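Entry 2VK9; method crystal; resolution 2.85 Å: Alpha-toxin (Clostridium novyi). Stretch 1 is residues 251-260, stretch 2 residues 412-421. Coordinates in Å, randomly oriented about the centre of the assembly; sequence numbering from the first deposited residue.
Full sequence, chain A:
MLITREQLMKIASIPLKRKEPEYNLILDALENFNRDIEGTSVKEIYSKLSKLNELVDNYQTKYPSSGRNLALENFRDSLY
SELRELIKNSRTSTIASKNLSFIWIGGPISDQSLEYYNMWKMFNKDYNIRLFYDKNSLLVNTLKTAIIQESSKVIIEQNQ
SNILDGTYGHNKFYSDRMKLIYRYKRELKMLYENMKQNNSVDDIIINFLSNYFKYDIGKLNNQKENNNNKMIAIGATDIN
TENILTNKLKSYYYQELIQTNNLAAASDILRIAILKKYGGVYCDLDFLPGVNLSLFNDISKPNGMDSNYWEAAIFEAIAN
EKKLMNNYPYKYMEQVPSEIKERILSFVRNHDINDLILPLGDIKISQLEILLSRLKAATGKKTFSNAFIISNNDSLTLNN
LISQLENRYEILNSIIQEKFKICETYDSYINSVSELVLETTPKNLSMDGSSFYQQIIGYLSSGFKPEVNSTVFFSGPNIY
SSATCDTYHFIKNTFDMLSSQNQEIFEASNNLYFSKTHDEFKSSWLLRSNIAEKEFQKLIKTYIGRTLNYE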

ATOM      1  N   SER A 251       0.662 -16.749   5.478  1.00 34.13           N
ATOM      2  CA  SER A 251      -0.383 -17.363   4.659  1.00 33.53           C
ATOM      3  C   SER A 251      -0.810 -16.466   3.529  1.00 32.55           C
ATOM      4  O   SER A 251      -0.989 -16.924   2.400  1.00 32.44           O
ATOM      5  CB  SER A 251      -1.621 -17.652   5.487  1.00 33.64           C
ATOM      6  OG  SER A 251      -1.337 -18.639   6.433  1.00 36.85           O
ATOM      7  N   TYR A 252      -1.014 -15.190   3.841  1.00 31.37           N
ATOM      8  CA  TYR A 252      -1.546 -14.278   2.851  1.00 30.41           C
ATOM      9  C   TYR A 252      -0.498 -14.022   1.774  1.00 29.55           C
ATOM     10  O   TYR A 252      -0.838 -13.798   0.607  1.00 29.48           O
ATOM     11  CB  TYR A 252      -1.983 -12.966   3.485  1.00 30.82           C
ATOM     12  CG  TYR A 252      -2.842 -13.065   4.725  1.00 31.18           C
ATOM     13  CD1 TYR A 252      -2.680 -12.146   5.761  1.00 31.41           C
ATOM     14  CD2 TYR A 252      -3.829 -14.043   4.857  1.00 31.24           C
ATOM     15  CE1 TYR A 252      -3.462 -12.195   6.894  1.00 31.59           C
ATOM     16  CE2 TYR A 252      -4.624 -14.105   5.999  1.00 31.44           C
ATOM     17  CZ  TYR A 252      -4.436 -13.171   7.012  1.00 31.98           C
ATOM     18  OH  TYR A 252      -5.201 -13.205   8.161  1.00 32.45           O
ATOM     19  N   TYR A 253       0.772 -14.069   2.175  1.00 28.28           N
ATOM     20  CA  TYR A 253       1.885 -13.902   1.249  1.00 27.32           C
ATOM     21  C   TYR A 253       1.853 -14.973   0.158  1.00 27.13           C
ATOM     22  O   TYR A 253       1.861 -14.653  -1.025  1.00 26.59           O
ATOM     23  CB  TYR A 253       3.229 -13.892   1.999  1.00 26.60           C
ATOM     24  CG  TYR A 253       4.442 -13.822   1.100  1.00 25.03           C
ATOM     25  CD1 TYR A 253       4.832 -12.617   0.505  1.00 23.53           C
ATOM     26  CD2 TYR A 253       5.200 -14.960   0.842  1.00 24.60           C
ATOM     27  CE1 TYR A 253       5.951 -12.547  -0.330  1.00 22.30           C
ATOM     28  CE2 TYR A 253       6.326 -14.898   0.013  1.00 24.65           C
ATOM     29  CZ  TYR A 253       6.683 -13.694  -0.571  1.00 23.57           C
ATOM     30  OH  TYR A 253       7.781 -13.656  -1.385  1.00 24.03           O
ATOM     31  N   TYR A 254       1.783 -16.236   0.563  1.00 27.56           N
ATOM     32  CA  TYR A 254       1.748 -17.336  -0.397  1.00 28.28           C
ATOM     33  C   TYR A 254       0.455 -17.392  -1.198  1.00 28.79           C
ATOM     34  O   TYR A 254       0.453 -17.867  -2.338  1.00 29.14           O
ATOM     35  CB  TYR A 254       2.063 -18.668   0.273  1.00 28.08           C
ATOM     36  CG  TYR A 254       3.515 -18.755   0.682  1.00 28.47           C
ATOM     37  CD1 TYR A 254       3.884 -18.697   2.026  1.00 29.12           C
ATOM     38  CD2 TYR A 254       4.526 -18.852  -0.277  1.00 27.97           C
ATOM     39  CE1 TYR A 254       5.219 -18.757   2.409  1.00 28.72           C
ATOM     40  CE2 TYR A 254       5.859 -18.910   0.094  1.00 28.37           C
ATOM     41  CZ  TYR A 254       6.198 -18.867   1.441  1.00 28.52           C
ATOM     42  OH  TYR A 254       7.515 -18.935   1.823  1.00 28.15           O
ATOM     43  N   GLN A 255      -0.624 -16.878  -0.606  1.00 29.11           N
ATOM     44  CA  GLN A 255      -1.900 -16.741  -1.278  1.00 29.36           C
ATOM     45  C   GLN A 255      -1.780 -15.778  -2.457  1.00 29.77           C
ATOM     46  O   GLN A 255      -2.265 -16.050  -3.554  1.00 29.81           O
ATOM     47  CB  GLN A 255      -2.943 -16.240  -0.290  1.00 29.47           C
ATOM     48  CG  GLN A 255      -4.327 -16.059  -0.883  1.00 30.26           C
ATOM     49  CD  GLN A 255      -5.319 -15.525   0.117  1.00 31.06           C
ATOM     50  OE1 GLN A 255      -5.447 -16.052   1.225  1.00 31.34           O
ATOM     51  NE2 GLN A 255      -6.040 -14.475  -0.270  1.00 31.68           N
ATOM     52  N   GLU A 256      -1.123 -14.651  -2.233  1.00 30.35           N
ATOM     53  CA  GLU A 256      -0.906 -13.700  -3.307  1.00 30.86           C
ATOM     54  C   GLU A 256       0.077 -14.236  -4.348  1.00 31.10           C
ATOM     55  O   GLU A 256      -0.026 -13.927  -5.527  1.00 31.40           O
ATOM     56  CB  GLU A 256      -0.435 -12.366  -2.740  1.00 30.99           C
ATOM     57  CG  GLU A 256      -1.434 -11.720  -1.789  1.00 31.65           C
ATOM     58  CD  GLU A 256      -2.821 -11.526  -2.405  1.00 32.78           C
ATOM     59  OE1 GLU A 256      -2.926 -11.045  -3.554  1.00 33.10           O
ATOM     60  OE2 GLU A 256      -3.815 -11.847  -1.725  1.00 33.63           O
ATOM     61  N   LEU A 257       1.018 -15.057  -3.905  1.00 31.45           N
ATOM     62  CA  LEU A 257       2.046 -15.603  -4.771  1.00 31.59           C
ATOM     63  C   LEU A 257       1.476 -16.684  -5.693  1.00 32.06           C
ATOM     64  O   LEU A 257       1.772 -16.714  -6.887  1.00 31.90           O
ATOM     65  CB  LEU A 257       3.156 -16.187  -3.901  1.00 31.57           C
ATOM     66  CG  LEU A 257       4.592 -15.730  -4.130  1.00 31.49           C
ATOM     67  CD1 LEU A 257       4.707 -14.228  -4.041  1.00 31.23           C
ATOM     68  CD2 LEU A 257       5.495 -16.373  -3.104  1.00 31.33           C
ATOM     69  N   ILE A 258       0.636 -17.551  -5.137  1.00 32.45           N
ATOM     70  CA  ILE A 258       0.192 -18.747  -5.832  1.00 33.17           C
ATOM     71  C   ILE A 258      -1.233 -18.635  -6.400  1.00 33.87           C
ATOM     72  O   ILE A 258      -1.443 -18.799  -7.610  1.00 34.19           O
ATOM     73  CB  ILE A 258       0.361 -19.993  -4.919  1.00 33.09           C
ATOM     74  CG1 ILE A 258       1.852 -20.320  -4.739  1.00 33.49           C
ATOM     75  CG2 ILE A 258      -0.406 -21.212  -5.447  1.00 33.49           C
ATOM     76  CD1 ILE A 258       2.657 -20.466  -6.046  1.00 32.86           C
ATOM     77  N   GLN A 259      -2.199 -18.346  -5.533  1.00 34.39           N
ATOM     78  CA  GLN A 259      -3.607 -18.297  -5.922  1.00 35.27           C
ATOM     79  C   GLN A 259      -3.951 -17.101  -6.823  1.00 34.78           C
ATOM     80  O   GLN A 259      -4.739 -17.243  -7.758  1.00 34.79           O
ATOM     81  CB  GLN A 259      -4.501 -18.341  -4.673  1.00 35.29           C
ATOM     82  CG  GLN A 259      -5.998 -18.114  -4.905  1.00 36.59           C
ATOM     83  CD  GLN A 259      -6.792 -18.115  -3.597  1.00 37.41           C
ATOM     84  OE1 GLN A 259      -7.026 -19.176  -2.991  1.00 40.51           O
ATOM     85  NE2 GLN A 259      -7.205 -16.920  -3.151  1.00 38.58           N
ATOM     86  N   THR A 260      -3.368 -15.932  -6.556  1.00 34.31           N
ATOM     87  CA  THR A 260      -3.708 -14.745  -7.346  1.00 33.77           C
ATOM     88  C   THR A 260      -2.571 -14.211  -8.177  1.00 33.11           C
ATOM     89  O   THR A 260      -2.785 -13.336  -9.013  1.00 33.53           O
ATOM     90  CB  THR A 260      -4.250 -13.580  -6.492  1.00 33.88           C
ATOM     91  OG1 THR A 260      -3.184 -12.993  -5.732  1.00 34.17           O
ATOM     92  CG2 THR A 260      -5.338 -14.063  -5.567  1.00 34.47           C
ATOM     93  N   LEU A 412     -12.371 -12.016   3.818  1.00 38.81           N
ATOM     94  CA  LEU A 412     -12.293 -12.469   2.423  1.00 39.36           C
ATOM     95  C   LEU A 412     -12.139 -13.982   2.296  1.00 39.67           C
ATOM     96  O   LEU A 412     -12.889 -14.631   1.575  1.00 39.77           O
ATOM     97  CB  LEU A 412     -11.144 -11.767   1.693  1.00 39.47           C
ATOM     98  CG  LEU A 412     -10.735 -12.265   0.297  1.00 39.71           C
ATOM     99  CD1 LEU A 412     -11.624 -11.689  -0.787  1.00 39.41           C
ATOM    100  CD2 LEU A 412      -9.281 -11.913   0.015  1.00 39.41           C
ATOM    101  N   ASN A 413     -11.164 -14.541   2.995  1.00 40.19           N
ATOM    102  CA  ASN A 413     -10.932 -15.973   2.933  1.00 40.90           C
ATOM    103  C   ASN A 413     -12.094 -16.784   3.512  1.00 41.72           C
ATOM    104  O   ASN A 413     -12.370 -17.897   3.055  1.00 41.91           O
ATOM    105  CB  ASN A 413      -9.597 -16.342   3.600  1.00 40.62           C
ATOM    106  CG  ASN A 413      -8.382 -15.891   2.782  1.00 39.89           C
ATOM    107  OD1 ASN A 413      -8.482 -15.589   1.590  1.00 39.22           O
ATOM    108  ND2 ASN A 413      -7.227 -15.854   3.428  1.00 38.14           N
ATOM    109  N   SER A 414     -12.787 -16.218   4.502  1.00 42.62           N
ATOM    110  CA  SER A 414     -13.911 -16.906   5.139  1.00 43.42           C
ATOM    111  C   SER A 414     -15.072 -17.138   4.176  1.00 44.18           C
ATOM    112  O   SER A 414     -15.951 -17.948   4.456  1.00 44.45           O
ATOM    113  CB  SER A 414     -14.400 -16.169   6.394  1.00 43.33           C
ATOM    114  OG  SER A 414     -15.106 -14.983   6.060  1.00 42.99           O
ATOM    115  N   ILE A 415     -15.086 -16.436   3.045  1.00 45.15           N
ATOM    116  CA  ILE A 415     -16.148 -16.663   2.068  1.00 46.24           C
ATOM    117  C   ILE A 415     -15.671 -17.174   0.705  1.00 47.26           C
ATOM    118  O   ILE A 415     -16.428 -17.858   0.017  1.00 47.54           O
ATOM    119  CB  ILE A 415     -17.137 -15.470   1.951  1.00 46.10           C
ATOM    120  CG1 ILE A 415     -16.582 -14.356   1.074  1.00 46.00           C
ATOM    121  CG2 ILE A 415     -17.510 -14.928   3.343  1.00 46.48           C
ATOM    122  CD1 ILE A 415     -17.478 -13.134   1.051  1.00 46.09           C
ATOM    123  N   ILE A 416     -14.435 -16.876   0.310  1.00 48.46           N
ATOM    124  CA  ILE A 416     -13.957 -17.361  -0.994  1.00 49.62           C
ATOM    125  C   ILE A 416     -13.184 -18.687  -0.985  1.00 50.66           C
ATOM    126  O   ILE A 416     -13.213 -19.410  -1.979  1.00 50.91           O
ATOM    127  CB  ILE A 416     -13.137 -16.310  -1.786  1.00 49.48           C
ATOM    128  CG1 ILE A 416     -11.828 -15.966  -1.064  1.00 49.54           C
ATOM    129  CG2 ILE A 416     -13.978 -15.079  -2.069  1.00 49.36           C
ATOM    130  CD1 ILE A 416     -10.676 -15.647  -1.986  1.00 48.48           C
ATOM    131  N   GLN A 417     -12.503 -19.012   0.113  1.00 51.90           N
ATOM    132  CA  GLN A 417     -11.519 -20.108   0.068  1.00 53.24           C
ATOM    133  C   GLN A 417     -12.095 -21.505  -0.128  1.00 54.02           C
ATOM    134  O   GLN A 417     -11.605 -22.264  -0.966  1.00 54.12           O
ATOM    135  CB  GLN A 417     -10.533 -20.073   1.250  1.00 53.22           C
ATOM    136  CG  GLN A 417      -9.479 -18.960   1.168  1.00 53.62           C
ATOM    137  CD  GLN A 417      -8.565 -19.041  -0.049  1.00 54.52           C
ATOM    138  OE1 GLN A 417      -7.346 -19.008   0.086  1.00 56.45           O
ATOM    139  NE2 GLN A 417      -9.146 -19.133  -1.237  1.00 54.17           N
ATOM    140  N   GLU A 418     -13.124 -21.846   0.637  1.00 55.11           N
ATOM    141  CA  GLU A 418     -13.731 -23.162   0.501  1.00 56.19           C
ATOM    142  C   GLU A 418     -14.534 -23.267  -0.797  1.00 56.09           C
ATOM    143  O   GLU A 418     -14.681 -24.353  -1.359  1.00 56.04           O
ATOM    144  CB  GLU A 418     -14.598 -23.494   1.705  1.00 56.55           C
ATOM    145  CG  GLU A 418     -14.591 -24.973   2.040  1.00 59.43           C
ATOM    146  CD  GLU A 418     -15.693 -25.332   3.017  1.00 63.71           C
ATOM    147  OE1 GLU A 418     -15.651 -24.818   4.179  1.00 65.05           O
ATOM    148  OE2 GLU A 418     -16.608 -26.120   2.617  1.00 65.40           O
ATOM    149  N   LYS A 419     -15.028 -22.131  -1.276  1.00 56.04           N
ATOM    150  CA  LYS A 419     -15.726 -22.087  -2.553  1.00 56.32           C
ATOM    151  C   LYS A 419     -14.761 -22.113  -3.748  1.00 56.38           C
ATOM    152  O   LYS A 419     -15.180 -22.250  -4.894  1.00 56.52           O
ATOM    153  CB  LYS A 419     -16.674 -20.883  -2.615  1.00 56.41           C
ATOM    154  CG  LYS A 419     -18.009 -21.109  -1.898  1.00 56.97           C
ATOM    155  CD  LYS A 419     -17.890 -20.924  -0.383  1.00 58.32           C
ATOM    156  CE  LYS A 419     -18.754 -21.924   0.392  1.00 58.75           C
ATOM    157  NZ  LYS A 419     -20.213 -21.810   0.108  1.00 58.86           N
ATOM    158  N   PHE A 420     -13.468 -21.978  -3.478  1.00 56.45           N
ATOM    159  CA  PHE A 420     -12.452 -22.113  -4.517  1.00 56.22           C
ATOM    160  C   PHE A 420     -12.041 -23.574  -4.562  1.00 56.40           C
ATOM    161  O   PHE A 420     -11.688 -24.108  -5.610  1.00 56.17           O
ATOM    162  CB  PHE A 420     -11.261 -21.209  -4.200  1.00 55.99           C
ATOM    163  CG  PHE A 420     -10.200 -21.188  -5.264  1.00 54.76           C
ATOM    164  CD1 PHE A 420     -10.384 -20.464  -6.433  1.00 53.63           C
ATOM    165  CD2 PHE A 420      -9.002 -21.867  -5.079  1.00 53.58           C
ATOM    166  CE1 PHE A 420      -9.394 -20.433  -7.417  1.00 53.00           C
ATOM    167  CE2 PHE A 420      -8.016 -21.839  -6.052  1.00 52.95           C
ATOM    168  CZ  PHE A 420      -8.212 -21.118  -7.224  1.00 52.37           C
ATOM    169  N   LYS A 421     -12.110 -24.207  -3.397  1.00 56.86           N
ATOM    170  CA  LYS A 421     -11.876 -25.632  -3.242  1.00 57.56           C
ATOM    171  C   LYS A 421     -13.035 -26.458  -3.830  1.00 58.05           C
ATOM    172  O   LYS A 421     -12.811 -27.532  -4.399  1.00 57.83           O
ATOM    173  CB  LYS A 421     -11.668 -25.959  -1.755  1.00 57.43           C
ATOM    174  CG  LYS A 421     -11.341 -27.407  -1.469  1.00 57.87           C
ATOM    175  CD  LYS A 421     -10.796 -27.594  -0.073  1.00 58.34           C
ATOM    176  CE  LYS A 421     -10.248 -29.002   0.081  1.00 58.46           C
ATOM    177  NZ  LYS A 421      -9.190 -29.047   1.123  1.00 58.59           N
TER

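Two helical segments of the Clostridium novyi alpha-toxin chain meet here at a distance, their axes 13.6 Å apart at closest approach and inclined by 48° between N-to-C directions. That is too wide for small side chains to interlock, and even the nearest CA pairs are well separated, Tyr252 CA lying 9.5 Å from Asn413 CA and Gln259 CA 9.7 Å from Phe420 CA. The first rule of the contact follows: the space is crossed by long side chains, and amide groups do most of the joining. Only 284 Å² is buried, both sides summed.

Ser251 opens the stretch with its CA-to-CB bond toward the other helix, yet its CB stays 6.2 Å from Asn413 ND2, and it makes no contact. Direction without length is not enough. Tyr252 illustrates the converse. Its CA-to-CB bond points sideways, but the ring, with chi1 in the m well, brings CE2 to 4.1 Å from Asn413 ND2. The approach is oblique, and the covered area is small. Tyr253 and Tyr254, on the next positions of the turn, lie out of reach.

Gln255 is the first real anchor. Both chi1 and chi2 are t, so the side chain runs out extended and delivers its amide to that of Asn413. Asn413 ND2 donates to Gln255 OE1 at 2.8 Å, with an N-H...acceptor angle of 137°. The return bond, from Gln255 NE2 to Asn413 OD1, is weak, at 3.3 Å and 121°. The two amides therefore pair unequally, and the price of the arrangement is visible in the oxygens: Gln255 OE1 and Asn413 OD1 lie 3.1 Å apart, two acceptors with no bond between them. Gln255 NE2, which also bonds elsewhere in the structure, has an apolar neighbour as well, Leu412 CD2 at 4.1 Å.

Glu256 makes no contact across; its OE1 accepts a hydrogen bond from Thr260 OG1 at 2.9 Å within the same stretch, and its OE2 bonds elsewhere in the structure. Leu257 and Ile258 do not reach the partner helix.

Four residues after Gln255, Gln259 repeats the extended rotamers, again with chi1 and chi2 both t and CA-to-CB toward the partner, but without a return bond. It has the largest covered area of any residue here, 81 Å². Its OE1 accepts from Gln417 NE2 at 2.8 Å with an angle of 154°, the straightest of the three hydrogen bonds across the contact. Gln417 starts sideways and bends through m at chi1 and chi2 to bring its amide within range. Gln259 OE1 also sits 3.1 Å from Gln417 OE1, another unbonded pair of acceptors. Apolar groups flank the Gln259 amide: Ile416 CD1 is 3.9 Å from NE2, and Phe420 CD2 is 3.9 Å from OE1, an oblique approach to the ring.

The pattern is economical. Two glutamines four residues apart in one stretch meet Asn413 and Gln417, four apart in the other, in the same order along the chain, as axes running in broadly the same direction allow.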